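Local coordinates for amide synthase (Vibrio cholerae, PDB 1L5A), which probably catalyses amide bond formation in vibriobactin biosynthesis, as a nonribosomal peptide synthetase condensation enzyme, at residues L284-K296 with E412-A424. Sequence-based numbering, arbitrary orientation.
Sequences LSAQQTSLGNYLK and EQDVARLLAEPAA
The ring of Tyr-294 meets Ala-423 obliquely: Ala-423 CB lies 4.1 Å from Tyr-294 CB and nearly as close to CD1. At the ring's edge, in plane, lie the carbonyl oxygens of Leu-284 and Ser-285; the hydroxyl gives its hydrogen to Leu-284 O, tethering the ring's hydroxyl end. With CG anti to the backbone N (chi1 -163°), the ring turns toward Leu-284 and Ser-285, while CB and the CD1 corner stay against Ala-423, whose methyl also touches Ala-286 CB at 3.9 Å.

Three backbone bonds carry the polar part. Ala-423 N donates to Thr-289 O (2.7 Å, nearly straight at 172°) and Leu-291 N to Glu-421 O (3.0 Å), a single beta bridge pairing Ser-290 with Pro-422. Gly-292 N reaches a lone pair of Leu-419 O at 3.0 Å, and the missing CB of Gly-292 leaves room for that oxygen. Leu-419 CD2 also touches Gly-292 CA (3.5 Å). Leu-291 CD2 lies 4.0 Å from Leu-418 CG, and the Leu-418 side chain rests on helix 387-409.

Ser-290 OG caps helix 291-307 through Asn-293 N. Carbonyls of Leu-419 and Glu-421 satisfy the first-turn donors Gly-292 N and Leu-291 N, which a helix start leaves without intrahelical acceptors.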
# COMPACT_ATOMS: atom_id res chain seq x y z
N LEU A 284 10.73 8.90 -25.75
CA LEU A 284 11.96 9.60 -25.43
C LEU A 284 12.77 9.83 -26.71
O LEU A 284 12.70 9.05 -27.66
CB LEU A 284 12.80 8.75 -24.47
CG LEU A 284 12.58 8.84 -22.96
CD1 LEU A 284 11.11 8.71 -22.60
CD2 LEU A 284 13.42 7.74 -22.30
N SER A 285 13.54 10.92 -26.73
CA SER A 285 14.38 11.24 -27.87
C SER A 285 15.56 10.27 -27.95
O SER A 285 16.01 9.75 -26.93
CB SER A 285 14.91 12.66 -27.75
OG SER A 285 15.86 12.92 -28.77
N ALA A 286 16.05 10.02 -29.16
CA ALA A 286 17.18 9.12 -29.34
C ALA A 286 18.49 9.92 -29.39
O ALA A 286 19.58 9.35 -29.33
CB ALA A 286 17.01 8.31 -30.62
N GLN A 287 18.36 11.24 -29.49
CA GLN A 287 19.51 12.13 -29.57
C GLN A 287 20.22 12.28 -28.23
O GLN A 287 19.59 12.46 -27.19
CB GLN A 287 19.06 13.51 -30.08
N GLN A 288 21.55 12.19 -28.26
CA GLN A 288 22.37 12.32 -27.05
C GLN A 288 22.09 11.26 -26.00
O GLN A 288 21.88 11.58 -24.83
CB GLN A 288 22.17 13.70 -26.40
CG GLN A 288 23.26 14.72 -26.70
CD GLN A 288 22.90 15.65 -27.83
OE1 GLN A 288 22.82 15.23 -28.99
NE2 GLN A 288 22.68 16.92 -27.51
N THR A 289 22.10 9.99 -26.41
CA THR A 289 21.85 8.92 -25.47
C THR A 289 22.26 7.62 -26.07
O THR A 289 22.26 7.46 -27.29
CB THR A 289 20.35 8.78 -25.13
OG1 THR A 289 19.82 10.04 -24.72
CG2 THR A 289 20.15 7.76 -24.01
N SER A 290 22.60 6.68 -25.21
CA SER A 290 23.00 5.37 -25.66
C SER A 290 21.76 4.49 -25.73
O SER A 290 20.75 4.78 -25.08
CB SER A 290 24.00 4.76 -24.68
OG SER A 290 23.56 4.94 -23.34
N LEU A 291 21.83 3.44 -26.53
CA LEU A 291 20.73 2.50 -26.67
C LEU A 291 20.43 1.99 -25.26
O LEU A 291 19.27 1.90 -24.83
CB LEU A 291 21.15 1.34 -27.57
CG LEU A 291 20.29 0.07 -27.62
CD1 LEU A 291 19.01 0.33 -28.38
CD2 LEU A 291 21.09 -1.05 -28.28
N GLY A 292 21.51 1.66 -24.54
CA GLY A 292 21.38 1.16 -23.19
C GLY A 292 20.60 2.12 -22.32
O GLY A 292 19.69 1.72 -21.60
N ASN A 293 20.94 3.40 -22.39
CA ASN A 293 20.22 4.37 -21.58
C ASN A 293 18.80 4.57 -22.13
O ASN A 293 17.88 4.94 -21.39
CB ASN A 293 20.98 5.70 -21.55
N TYR A 294 18.61 4.32 -23.42
CA TYR A 294 17.29 4.49 -24.02
C TYR A 294 16.32 3.45 -23.45
O TYR A 294 15.25 3.79 -22.95
CB TYR A 294 17.36 4.35 -25.54
CG TYR A 294 16.13 4.90 -26.22
CD1 TYR A 294 15.98 6.27 -26.40
CD2 TYR A 294 15.08 4.06 -26.62
CE1 TYR A 294 14.82 6.81 -26.97
CE2 TYR A 294 13.91 4.58 -27.19
CZ TYR A 294 13.78 5.95 -27.36
OH TYR A 294 12.63 6.49 -27.89
N LEU A 295 16.71 2.18 -23.53
CA LEU A 295 15.87 1.12 -23.00
C LEU A 295 15.56 1.33 -21.50
O LEU A 295 14.39 1.36 -21.10
CB LEU A 295 16.55 -0.23 -23.23
CG LEU A 295 16.81 -0.59 -24.70
CD1 LEU A 295 17.34 -2.03 -24.83
CD2 LEU A 295 15.50 -0.44 -25.49
N LYS A 296 16.61 1.51 -20.68
CA LYS A 296 16.42 1.72 -19.25
C LYS A 296 15.46 2.86 -18.95
O LYS A 296 14.50 2.69 -18.20
CB LYS A 296 17.75 1.98 -18.56
N GLU A 412 30.65 -8.32 -32.32
CA GLU A 412 30.84 -9.63 -31.71
C GLU A 412 29.89 -9.90 -30.55
O GLU A 412 30.30 -10.06 -29.40
CB GLU A 412 32.30 -9.78 -31.24
CG GLU A 412 33.31 -9.94 -32.38
CD GLU A 412 34.75 -10.11 -31.88
OE1 GLU A 412 35.29 -9.15 -31.28
OE2 GLU A 412 35.33 -11.20 -32.09
N GLN A 413 28.61 -9.92 -30.88
CA GLN A 413 27.53 -10.20 -29.94
C GLN A 413 27.85 -9.90 -28.47
O GLN A 413 27.62 -10.73 -27.59
CB GLN A 413 27.11 -11.66 -30.12
CG GLN A 413 27.48 -12.16 -31.52
CD GLN A 413 26.88 -13.50 -31.85
OE1 GLN A 413 27.02 -14.45 -31.09
NE2 GLN A 413 26.22 -13.58 -33.00
N ASP A 414 28.37 -8.70 -28.22
CA ASP A 414 28.71 -8.26 -26.87
C ASP A 414 27.61 -7.33 -26.35
O ASP A 414 27.67 -6.12 -26.56
CB ASP A 414 30.04 -7.52 -26.86
CG ASP A 414 30.50 -7.17 -25.45
OD1 ASP A 414 31.20 -7.99 -24.83
OD2 ASP A 414 30.15 -6.07 -24.96
N VAL A 415 26.63 -7.91 -25.67
CA VAL A 415 25.52 -7.15 -25.12
C VAL A 415 25.90 -5.76 -24.61
O VAL A 415 25.23 -4.78 -24.93
CB VAL A 415 24.83 -7.92 -23.96
CG1 VAL A 415 23.67 -7.11 -23.40
CG2 VAL A 415 24.35 -9.28 -24.45
N ALA A 416 26.96 -5.68 -23.82
CA ALA A 416 27.39 -4.39 -23.26
C ALA A 416 27.89 -3.42 -24.32
O ALA A 416 27.69 -2.20 -24.22
CB ALA A 416 28.47 -4.61 -22.20
N ARG A 417 28.54 -3.95 -25.35
CA ARG A 417 29.05 -3.11 -26.41
C ARG A 417 27.91 -2.51 -27.23
O ARG A 417 27.92 -1.31 -27.55
CB ARG A 417 30.01 -3.91 -27.30
CG ARG A 417 31.34 -4.23 -26.61
CD ARG A 417 32.21 -5.18 -27.42
NE ARG A 417 32.69 -4.59 -28.66
CZ ARG A 417 33.46 -5.22 -29.54
NH1 ARG A 417 33.85 -6.47 -29.31
NH2 ARG A 417 33.85 -4.61 -30.65
N LEU A 418 26.92 -3.34 -27.56
CA LEU A 418 25.77 -2.88 -28.34
C LEU A 418 24.96 -1.83 -27.57
O LEU A 418 24.50 -0.84 -28.15
CB LEU A 418 24.86 -4.06 -28.71
CG LEU A 418 23.71 -3.70 -29.64
CD1 LEU A 418 24.27 -3.16 -30.95
CD2 LEU A 418 22.83 -4.92 -29.89
N LEU A 419 24.79 -2.04 -26.27
CA LEU A 419 24.06 -1.09 -25.44
C LEU A 419 24.90 0.17 -25.33
O LEU A 419 24.40 1.25 -24.99
CB LEU A 419 23.81 -1.68 -24.05
CG LEU A 419 22.71 -2.74 -24.04
CD1 LEU A 419 22.65 -3.40 -22.67
CD2 LEU A 419 21.37 -2.08 -24.39
N ALA A 420 26.18 0.01 -25.63
CA ALA A 420 27.13 1.11 -25.58
C ALA A 420 26.94 2.10 -26.72
O ALA A 420 27.04 3.31 -26.52
CB ALA A 420 28.55 0.55 -25.61
N GLU A 421 26.66 1.60 -27.92
CA GLU A 421 26.46 2.48 -29.07
C GLU A 421 25.32 3.45 -28.82
O GLU A 421 24.47 3.22 -27.96
CB GLU A 421 26.16 1.67 -30.35
CG GLU A 421 27.19 0.60 -30.69
CD GLU A 421 27.16 0.16 -32.15
OE1 GLU A 421 26.05 -0.04 -32.70
OE2 GLU A 421 28.24 0.02 -32.76
N PRO A 422 25.28 4.57 -29.57
CA PRO A 422 24.23 5.59 -29.42
C PRO A 422 22.85 5.02 -29.81
O PRO A 422 22.76 4.10 -30.63
CB PRO A 422 24.68 6.69 -30.37
CG PRO A 422 26.18 6.55 -30.37
CD PRO A 422 26.34 5.05 -30.47
N ALA A 423 21.79 5.57 -29.23
CA ALA A 423 20.43 5.09 -29.52
C ALA A 423 20.13 5.18 -31.02
O ALA A 423 19.62 4.23 -31.63
CB ALA A 423 19.42 5.90 -28.73
N ALA A 424 20.45 6.33 -31.61
CA ALA A 424 20.23 6.58 -33.03
C ALA A 424 21.05 5.65 -33.93
O ALA A 424 21.58 4.63 -33.43
CB ALA A 424 20.55 8.04 -33.34